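Nitrogenase molybdenum-iron protein alpha chain (Clostridium pasteurianum, PDB 5VPW) is the cofactor-bearing alpha subunit of the molybdenum-iron component of nitrogenase, the enzyme complex that reduces dinitrogen to ammonia with electrons and ATP. Local coordinates at residues N285-D290 with H349-M354; L341-S346 with K479-Y484. All coordinates share one frame; numbering follows the deposited sequence.

Contact 1: N285-D290 with H349-M354; sequences NFIGVD and HTYMNM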
ATOM      1  N   ASN A 285     -22.151  29.413  22.304  1.00 21.05           N
ATOM      2  CA  ASN A 285     -20.700  29.324  22.314  1.00 21.74           C
ATOM      3  C   ASN A 285     -20.240  27.927  22.685  1.00 23.42           C
ATOM      4  O   ASN A 285     -19.750  27.707  23.788  1.00 23.50           O
ATOM      5  CB  ASN A 285     -20.119  30.344  23.316  1.00 23.68           C
ATOM      6  CG  ASN A 285     -20.300  31.776  22.862  1.00 24.27           C
ATOM      7  OD1 ASN A 285     -19.958  32.131  21.737  1.00 26.39           O
ATOM      8  ND2 ASN A 285     -20.901  32.586  23.704  1.00 24.93           N
ATOM      9  N   PHE A 286     -20.353  26.976  21.765  1.00 25.35           N
ATOM     10  CA  PHE A 286     -20.215  25.571  22.147  1.00 20.48           C
ATOM     11  C   PHE A 286     -18.783  25.028  21.981  1.00 21.09           C
ATOM     12  O   PHE A 286     -18.540  23.839  21.826  1.00 23.66           O
ATOM     13  CB  PHE A 286     -21.265  24.741  21.438  1.00 24.71           C
ATOM     14  CG  PHE A 286     -22.101  23.913  22.370  1.00 29.25           C
ATOM     15  CD1 PHE A 286     -23.140  24.494  23.095  1.00 29.76           C
ATOM     16  CD2 PHE A 286     -21.830  22.559  22.554  1.00 30.70           C
ATOM     17  CE1 PHE A 286     -23.921  23.732  23.948  1.00 26.77           C
ATOM     18  CE2 PHE A 286     -22.608  21.795  23.408  1.00 32.97           C
ATOM     19  CZ  PHE A 286     -23.647  22.385  24.115  1.00 27.39           C
ATOM     20  N   ILE A 287     -17.813  25.913  22.006  1.00 22.29           N
ATOM     21  CA  ILE A 287     -16.425  25.484  22.002  1.00 21.91           C
ATOM     22  C   ILE A 287     -15.811  25.876  23.344  1.00 22.53           C
ATOM     23  O   ILE A 287     -15.857  27.050  23.738  1.00 22.43           O
ATOM     24  CB  ILE A 287     -15.697  26.111  20.817  1.00 26.67           C
ATOM     25  CG1 ILE A 287     -16.151  25.432  19.531  1.00 34.44           C
ATOM     26  CG2 ILE A 287     -14.190  26.004  20.946  1.00 25.73           C
ATOM     27  CD1 ILE A 287     -16.555  26.409  18.445  1.00 42.04           C
ATOM     28  N   GLY A 288     -15.256  24.887  24.039  1.00 19.78           N
ATOM     29  CA  GLY A 288     -14.553  25.100  25.302  1.00 21.21           C
ATOM     30  C   GLY A 288     -15.507  24.995  26.478  1.00 21.76           C
ATOM     31  O   GLY A 288     -16.675  25.357  26.361  1.00 22.42           O
ATOM     32  N   VAL A 289     -15.016  24.507  27.610  1.00 23.27           N
ATOM     33  CA  VAL A 289     -15.883  24.235  28.754  1.00 24.98           C
ATOM     34  C   VAL A 289     -16.640  25.492  29.191  1.00 21.11           C
ATOM     35  O   VAL A 289     -17.839  25.421  29.369  1.00 23.10           O
ATOM     36  CB  VAL A 289     -15.100  23.684  29.971  1.00 24.23           C
ATOM     37  CG1 VAL A 289     -15.987  23.670  31.222  1.00 29.30           C
ATOM     38  CG2 VAL A 289     -14.606  22.272  29.678  1.00 28.49           C
ATOM     39  N   ASP A 290     -15.944  26.625  29.338  1.00 24.13           N
ATOM     40  CA  ASP A 290     -16.595  27.872  29.812  1.00 22.62           C
ATOM     41  C   ASP A 290     -17.778  28.290  28.937  1.00 22.95           C
ATOM     42  O   ASP A 290     -18.853  28.631  29.436  1.00 23.66           O
ATOM     43  CB  ASP A 290     -15.604  29.039  29.902  1.00 27.45           C
ATOM     44  CG  ASP A 290     -14.593  28.890  31.068  1.00 32.81           C
ATOM     45  OD1 ASP A 290     -14.803  28.003  31.921  1.00 29.92           O
ATOM     46  OD2 ASP A 290     -13.598  29.666  31.107  1.00 25.99           O
ATOM     47  N   HIS A 349     -12.706  33.968  19.995  1.00 19.48           N
ATOM     48  CA  HIS A 349     -12.611  34.038  21.448  1.00 21.43           C
ATOM     49  C   HIS A 349     -12.809  32.674  22.142  1.00 23.83           C
ATOM     50  O   HIS A 349     -12.126  32.377  23.151  1.00 20.58           O
ATOM     51  CB  HIS A 349     -13.565  35.028  22.105  1.00 22.35           C
ATOM     52  CG  HIS A 349     -13.407  35.027  23.598  1.00 31.88           C
ATOM     53  ND1 HIS A 349     -14.345  34.485  24.453  1.00 33.51           N
ATOM     54  CD2 HIS A 349     -12.347  35.373  24.374  1.00 30.51           C
ATOM     55  CE1 HIS A 349     -13.902  34.567  25.701  1.00 31.21           C
ATOM     56  NE2 HIS A 349     -12.693  35.104  25.678  1.00 32.59           N
ATOM     57  N   THR A 350     -13.750  31.863  21.662  1.00 20.80           N
ATOM     58  CA  THR A 350     -13.931  30.526  22.263  1.00 22.08           C
ATOM     59  C   THR A 350     -12.666  29.656  22.164  1.00 22.06           C
ATOM     60  O   THR A 350     -12.292  28.979  23.131  1.00 23.25           O
ATOM     61  CB  THR A 350     -15.129  29.746  21.673  1.00 20.73           C
ATOM     62  OG1 THR A 350     -15.120  29.808  20.241  1.00 23.12           O
ATOM     63  CG2 THR A 350     -16.431  30.348  22.188  1.00 25.99           C
ATOM     64  N   TYR A 351     -11.988  29.676  21.017  1.00 23.09           N
ATOM     65  CA  TYR A 351     -10.739  28.935  20.934  1.00 20.97           C
ATOM     66  C   TYR A 351      -9.686  29.527  21.872  1.00 23.41           C
ATOM     67  O   TYR A 351      -9.006  28.793  22.574  1.00 20.92           O
ATOM     68  CB  TYR A 351     -10.232  28.793  19.485  1.00 21.39           C
ATOM     69  CG  TYR A 351     -10.881  27.649  18.758  1.00 19.18           C
ATOM     70  CD1 TYR A 351     -10.433  26.354  18.928  1.00 19.21           C
ATOM     71  CD2 TYR A 351     -11.977  27.859  17.903  1.00 21.43           C
ATOM     72  CE1 TYR A 351     -11.045  25.290  18.271  1.00 21.32           C
ATOM     73  CE2 TYR A 351     -12.598  26.797  17.256  1.00 22.04           C
ATOM     74  CZ  TYR A 351     -12.122  25.515  17.439  1.00 22.26           C
ATOM     75  OH  TYR A 351     -12.737  24.461  16.804  1.00 23.58           O
ATOM     76  N   MET A 352      -9.593  30.848  21.934  1.00 22.08           N
ATOM     77  CA  MET A 352      -8.660  31.486  22.883  1.00 24.50           C
ATOM     78  C   MET A 352      -8.946  31.074  24.327  1.00 21.93           C
ATOM     79  O   MET A 352      -8.014  30.844  25.117  1.00 21.92           O
ATOM     80  CB  MET A 352      -8.747  33.002  22.760  1.00 24.40           C
ATOM     81  CG  MET A 352      -8.230  33.530  21.443  1.00 26.79           C
ATOM     82  SD  MET A 352      -8.458  35.338  21.212  1.00 29.57           S
ATOM     83  CE  MET A 352      -7.408  35.931  22.549  1.00 34.78           C
ATOM     84  N   ASN A 353     -10.235  30.971  24.651  1.00 21.78           N
ATOM     85  CA  ASN A 353     -10.676  30.567  25.986  1.00 25.00           C
ATOM     86  C   ASN A 353     -10.370  29.112  26.265  1.00 23.36           C
ATOM     87  O   ASN A 353      -9.850  28.783  27.328  1.00 20.46           O
ATOM     88  CB  ASN A 353     -12.165  30.807  26.171  1.00 23.73           C
ATOM     89  CG  ASN A 353     -12.668  30.296  27.501  1.00 28.13           C
ATOM     90  OD1 ASN A 353     -12.631  30.995  28.524  1.00 26.84           O
ATOM     91  ND2 ASN A 353     -13.136  29.077  27.496  1.00 25.63           N
ATOM     92  N   MET A 354     -10.691  28.222  25.330  1.00 22.01           N
ATOM     93  CA  MET A 354     -10.287  26.804  25.454  1.00 19.21           C
ATOM     94  C   MET A 354      -8.764  26.695  25.637  1.00 23.19           C
ATOM     95  O   MET A 354      -8.281  25.991  26.562  1.00 23.05           O
ATOM     96  CB  MET A 354     -10.707  25.987  24.234  1.00 21.70           C
ATOM     97  CG  MET A 354     -10.525  24.483  24.408  1.00 22.91           C
ATOM     98  SD  MET A 354     -11.530  23.474  23.277  1.00 24.63           S
ATOM     99  CE  MET A 354     -11.082  24.223  21.704  1.00 26.25           C
TER
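I287 and G288 lie along one flank of the helix that carries T350 and M354. The approach tightens along the chain, from 5.6 Å between the CA atoms of I287 and T350 to 4.6 Å between those of G288 and M354. At the narrow end G288, with a positive phi, occupies the N-cap position of helix 289-303, and the M354 thioether lies beside it, SD 4.0 Å from G288 CA. One turn back, T350 crosses I287 at about a right angle. T350 CB comes within 3.5 Å of the I287 carbonyl O, while its methyl CG2 reaches on to N285 CB. The T350 hydroxyl meanwhile turns back to the residue just before its helix, hydrogen-bonding to the carbonyl of R347.

The chain here leaves strand 281-283, at the border of one parallel sheet, whereas helix 348-357 follows strand 338-343 of a separate mixed sheet. The contact thus joins two of the Rossmann-like units between which NifD proteins hold their cofactor, and the I287 side chain is about 8 Å from the cluster at their nearest atoms.

I287 carries the apolar core of the contact. With CG2 anti to the backbone N (CG1 at chi1 -73°), that methyl is carried over the centre of the Y351 ring in a CH-pi contact, 4.0 Å from the centroid and 5° off the ring normal. The same methyl meets M354 CE at 3.7 Å, where the bend at the end of the methionine chain brings its terminal methyl alongside. Toward the solvent the character becomes polar: the D290 carboxylate lies beside the N353 amide, their planes 53° apart. N285 OD1 accepts a hydrogen bond from K283.

Contact 2: L341-S346 with K479-Y484; sequences LYVGGS and KQLHSY. With ICS (iron-sulfur-molybdenum cluster with interstitial carbon), chain F; HCA (3-hydroxy-3-carboxy-adipic acid), chain E.
H482, whose CE1 lies 4.3 Å from G344 N, uses both ring nitrogens at once, one on a metal and the other on a water that leads back to the opposite segment. Its CG stands anti to the carbonyl carbon, beside the backbone N (chi1 -48°), which carries the imidazole to the molybdenum of the cluster, bound by ND1 at 2.4 Å. On the far side of the imidazole, H482 NE2 donates to the O of a water 2.8 Å away, lying in the ring plane. That water in turn donates to the carbonyl O of Y342. The homocitrate also grips the molybdenum, through O6 and O7, and its C5 sits 3.2 Å above the imidazole plane, offset toward the rim. Held at the metal, at the water and over this face, the ring has little scope to rotate.

The chain at 344-346 leaves the C-terminal end of strand 338-343 and turns toward helix 348-357, the place where beta-alpha units of Rossmann-like domains usually receive their ligands. Here the loop runs along the iron-sulfur cage. G344 CA packs against sulfide S1B, and G344 N is 3.3 Å from ICS S3A. G345 N also lies close to S3A, so two successive backbone amides face one sulfide and may stabilise its negative charge.

Behind this polar front the packing is apolar. L481 points at the strand, and its CD1 meets V343 CG1 obliquely at 3.9 Å as well as L341 CB. The L481 carbonyl is taken by R347. Beyond the histidine, S483 OG donates to Q480 OE1, arriving from above the amide plane.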
ATOM      1  N   LEU A 341      -3.939  32.637  16.413  1.00 20.30           N
ATOM      2  CA  LEU A 341      -4.959  31.966  15.644  1.00 22.86           C
ATOM      3  C   LEU A 341      -5.435  32.833  14.497  1.00 24.03           C
ATOM      4  O   LEU A 341      -5.424  34.051  14.593  1.00 27.23           O
ATOM      5  CB  LEU A 341      -6.216  31.606  16.418  1.00 25.39           C
ATOM      6  CG  LEU A 341      -6.513  31.770  17.869  1.00 35.93           C
ATOM      7  CD1 LEU A 341      -6.237  33.196  18.285  1.00 38.42           C
ATOM      8  CD2 LEU A 341      -7.985  31.395  18.053  1.00 31.49           C
ATOM      9  N   TYR A 342      -5.899  32.165  13.448  1.00 19.64           N
ATOM     10  CA  TYR A 342      -6.387  32.814  12.220  1.00 19.38           C
ATOM     11  C   TYR A 342      -7.658  32.064  11.810  1.00 20.06           C
ATOM     12  O   TYR A 342      -7.601  30.898  11.441  1.00 18.43           O
ATOM     13  CB  TYR A 342      -5.303  32.692  11.168  1.00 18.77           C
ATOM     14  CG  TYR A 342      -5.509  33.384   9.804  1.00 23.23           C
ATOM     15  CD1 TYR A 342      -6.535  34.281   9.569  1.00 23.76           C
ATOM     16  CD2 TYR A 342      -4.604  33.142   8.767  1.00 28.59           C
ATOM     17  CE1 TYR A 342      -6.665  34.914   8.321  1.00 22.79           C
ATOM     18  CE2 TYR A 342      -4.714  33.761   7.521  1.00 26.99           C
ATOM     19  CZ  TYR A 342      -5.737  34.651   7.308  1.00 26.22           C
ATOM     20  OH  TYR A 342      -5.810  35.278   6.086  1.00 30.24           O
ATOM     21  N   VAL A 343      -8.793  32.736  11.901  1.00 17.37           N
ATOM     22  CA  VAL A 343     -10.090  32.147  11.562  1.00 17.55           C
ATOM     23  C   VAL A 343     -10.727  32.858  10.385  1.00 18.68           C
ATOM     24  O   VAL A 343     -10.192  33.864   9.892  1.00 19.72           O
ATOM     25  CB  VAL A 343     -11.065  32.269  12.753  1.00 22.00           C
ATOM     26  CG1 VAL A 343     -10.517  31.496  13.969  1.00 26.45           C
ATOM     27  CG2 VAL A 343     -11.326  33.737  13.128  1.00 23.69           C
ATOM     28  N   GLY A 344     -11.881  32.374   9.940  1.00 16.31           N
ATOM     29  CA  GLY A 344     -12.653  33.092   8.914  1.00 19.36           C
ATOM     30  C   GLY A 344     -13.394  34.310   9.453  1.00 18.03           C
ATOM     31  O   GLY A 344     -12.974  35.430   9.226  1.00 20.47           O
ATOM     32  N   GLY A 345     -14.465  34.079  10.191  1.00 17.43           N
ATOM     33  CA  GLY A 345     -15.383  35.132  10.647  1.00 18.58           C
ATOM     34  C   GLY A 345     -15.973  34.939  12.032  1.00 21.40           C
ATOM     35  O   GLY A 345     -16.815  35.726  12.448  1.00 20.17           O
ATOM     36  N   SER A 346     -15.556  33.882  12.740  1.00 17.39           N
ATOM     37  CA  SER A 346     -16.175  33.507  13.995  1.00 20.63           C
ATOM     38  C   SER A 346     -15.197  32.653  14.808  1.00 21.84           C
ATOM     39  O   SER A 346     -14.174  32.203  14.285  1.00 23.54           O
ATOM     40  CB  SER A 346     -17.455  32.706  13.669  1.00 21.43           C
ATOM     41  OG  SER A 346     -18.167  32.235  14.799  1.00 21.95           O
ATOM     42  N   LYS A 479      -2.191  23.523  13.792  1.00 17.45           N
ATOM     43  CA  LYS A 479      -3.440  22.767  13.679  1.00 16.84           C
ATOM     44  C   LYS A 479      -4.511  23.588  12.987  1.00 17.79           C
ATOM     45  O   LYS A 479      -4.657  24.787  13.246  1.00 20.61           O
ATOM     46  CB  LYS A 479      -3.916  22.241  15.055  1.00 18.55           C
ATOM     47  CG  LYS A 479      -2.990  21.178  15.644  1.00 19.62           C
ATOM     48  CD  LYS A 479      -2.941  19.969  14.712  1.00 22.16           C
ATOM     49  CE  LYS A 479      -2.246  18.743  15.270  1.00 26.63           C
ATOM     50  NZ  LYS A 479      -2.413  17.645  14.251  1.00 27.22           N
ATOM     51  N   GLN A 480      -5.273  22.916  12.127  1.00 16.82           N
ATOM     52  CA  GLN A 480      -6.318  23.527  11.335  1.00 16.06           C
ATOM     53  C   GLN A 480      -7.601  23.755  12.114  1.00 16.38           C
ATOM     54  O   GLN A 480      -8.145  22.847  12.709  1.00 16.39           O
ATOM     55  CB  GLN A 480      -6.638  22.660  10.109  1.00 15.75           C
ATOM     56  CG  GLN A 480      -5.500  22.512   9.137  1.00 17.05           C
ATOM     57  CD  GLN A 480      -5.908  21.731   7.896  1.00 16.70           C
ATOM     58  OE1 GLN A 480      -6.717  22.192   7.063  1.00 18.11           O
ATOM     59  NE2 GLN A 480      -5.364  20.516   7.782  1.00 15.54           N
ATOM     60  N   LEU A 481      -8.125  24.979  12.057  1.00 16.86           N
ATOM     61  CA  LEU A 481      -9.378  25.312  12.717  1.00 17.29           C
ATOM     62  C   LEU A 481     -10.591  25.194  11.840  1.00 15.60           C
ATOM     63  O   LEU A 481     -11.720  25.311  12.343  1.00 16.28           O
ATOM     64  CB  LEU A 481      -9.313  26.754  13.261  1.00 19.12           C
ATOM     65  CG  LEU A 481      -8.292  26.993  14.347  1.00 25.00           C
ATOM     66  CD1 LEU A 481      -8.380  28.398  14.904  1.00 27.99           C
ATOM     67  CD2 LEU A 481      -8.477  26.000  15.475  1.00 26.13           C
ATOM     68  N   HIS A 482     -10.416  24.962  10.537  1.00 13.65           N
ATOM     69  CA  HIS A 482     -11.559  24.758   9.695  1.00 13.73           C
ATOM     70  C   HIS A 482     -11.844  23.251   9.546  1.00 14.81           C
ATOM     71  O   HIS A 482     -12.915  22.775   9.945  1.00 18.96           O
ATOM     72  CB  HIS A 482     -11.454  25.348   8.285  1.00 13.06           C
ATOM     73  CG  HIS A 482     -10.970  26.766   8.199  1.00 14.33           C
ATOM     74  ND1 HIS A 482     -11.717  27.771   7.618  1.00 20.27           N
ATOM     75  CD2 HIS A 482      -9.792  27.330   8.541  1.00 18.24           C
ATOM     76  CE1 HIS A 482     -11.009  28.881   7.589  1.00 17.89           C
ATOM     77  NE2 HIS A 482      -9.843  28.646   8.153  1.00 20.32           N
ATOM     78  N   SER A 483     -10.900  22.513   8.950  1.00 15.60           N
ATOM     79  CA  SER A 483     -11.047  21.067   8.735  1.00 16.61           C
ATOM     80  C   SER A 483     -10.798  20.195   9.957  1.00 17.84           C
ATOM     81  O   SER A 483     -11.042  18.971   9.909  1.00 16.41           O
ATOM     82  CB  SER A 483     -10.056  20.617   7.644  1.00 17.60           C
ATOM     83  OG  SER A 483      -8.705  20.711   8.115  1.00 15.62           O
ATOM     84  N   TYR A 484     -10.293  20.784  11.040  1.00 15.07           N
ATOM     85  CA  TYR A 484      -9.903  20.009  12.215  1.00 14.30           C
ATOM     86  C   TYR A 484      -8.904  18.904  11.888  1.00 17.05           C
ATOM     87  O   TYR A 484      -8.887  17.896  12.606  1.00 16.41           O
ATOM     88  CB  TYR A 484     -11.150  19.361  12.899  1.00 15.20           C
ATOM     89  CG  TYR A 484     -12.305  20.282  13.242  1.00 14.87           C
ATOM     90  CD1 TYR A 484     -12.152  21.644  13.329  1.00 16.00           C
ATOM     91  CD2 TYR A 484     -13.572  19.767  13.510  1.00 16.95           C
ATOM     92  CE1 TYR A 484     -13.224  22.486  13.626  1.00 17.82           C
ATOM     93  CE2 TYR A 484     -14.620  20.596  13.844  1.00 16.33           C
ATOM     94  CZ  TYR A 484     -14.464  21.938  13.902  1.00 18.24           C
ATOM     95  OH  TYR A 484     -15.563  22.748  14.227  1.00 22.85           O
TER
HETATM   96 FE1  ICS F 602     -19.241  30.965  10.438  1.00 16.42          FE
HETATM   97 MO1  ICS F 602     -14.035  27.797   6.985  1.00 16.60          MO
HETATM   98 FE2  ICS F 602     -17.930  30.776   8.091  1.00 17.20          FE
HETATM   99 FE3  ICS F 602     -18.311  28.593   9.585  1.00 17.68          FE
HETATM  100 FE4  ICS F 602     -16.610  30.518  10.349  1.00 18.34          FE
HETATM  101 FE5  ICS F 602     -14.671  29.355   9.030  1.00 16.29          FE
HETATM  102 FE6  ICS F 602     -16.049  29.560   6.833  1.00 16.42          FE
HETATM  103 FE7  ICS F 602     -16.346  27.450   8.312  1.00 16.57          FE
HETATM  104  CX  ICS F 602     -16.643  29.408   8.761  1.00 17.25           C
HETATM  105  S1A ICS F 602     -17.662  32.417   9.668  1.00 16.04           S
HETATM  106  S1B ICS F 602     -13.937  30.158   7.036  1.00 17.76           S
HETATM  107  S2A ICS F 602     -19.914  29.840   8.575  1.00 18.11           S
HETATM  108  S2B ICS F 602     -17.422  31.013   5.936  1.00 17.63           S
HETATM  109  S3A ICS F 602     -14.472  30.596  10.870  1.00 17.60           S
HETATM  110  S3B ICS F 602     -16.201  27.449   6.047  1.00 15.72           S
HETATM  111  S4A ICS F 602     -18.103  29.374  11.658  1.00 17.63           S
HETATM  112  S4B ICS F 602     -14.320  27.137   9.256  1.00 16.76           S
HETATM  113  S5A ICS F 602     -18.024  26.334   9.154  1.00 15.74           S
HETATM  114  C1  HCA E 601     -14.228  28.265   2.416  1.00 20.79           C
HETATM  115  C2  HCA E 601     -14.263  26.894   3.053  1.00 16.71           C
HETATM  116  C3  HCA E 601     -13.236  26.783   4.186  1.00 16.94           C
HETATM  117  C4  HCA E 601     -11.787  26.592   3.726  1.00 16.73           C
HETATM  118  C5  HCA E 601     -10.886  26.093   4.881  1.00 17.14           C
HETATM  119  C6  HCA E 601      -9.372  26.315   4.757  1.00 19.25           C
HETATM  120  C7  HCA E 601     -13.575  25.560   5.029  1.00 14.50           C
HETATM  121  O1  HCA E 601     -14.522  28.350   1.189  1.00 18.94           O
HETATM  122  O2  HCA E 601     -13.953  29.250   3.126  1.00 18.63           O
HETATM  123  O3  HCA E 601      -8.628  25.425   5.269  1.00 17.95           O
HETATM  124  O4  HCA E 601      -8.906  27.333   4.175  1.00 24.26           O
HETATM  125  O5  HCA E 601     -13.596  24.459   4.479  1.00 14.94           O
HETATM  126  O6  HCA E 601     -13.691  25.651   6.271  1.00 17.96           O
HETATM  127  O7  HCA E 601     -13.349  27.971   4.987  1.00 16.36           O
HETATM  128  O   HOH W   1      -7.697  30.301   8.755  1.00 27.90           O

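Contact 2 is buried throughout, whereas contact 1, also largely buried, runs out to solvent at D290. Their centres lie about 13 Å apart, and both use one beta-alpha unit: strand 338-343 and its following loop in contact 2, helix 348-357 in contact 1. Y351 links them, since its side chain also packs against L341, L481 and Y484. R347, in the intervening turn, bonds into both contacts. The chemistry follows position: methyl, thioether and aromatic packing joins the units in contact 1, while metal coordination, a water bridge and backbone amides facing sulfide mark contact 2 at the cofactor.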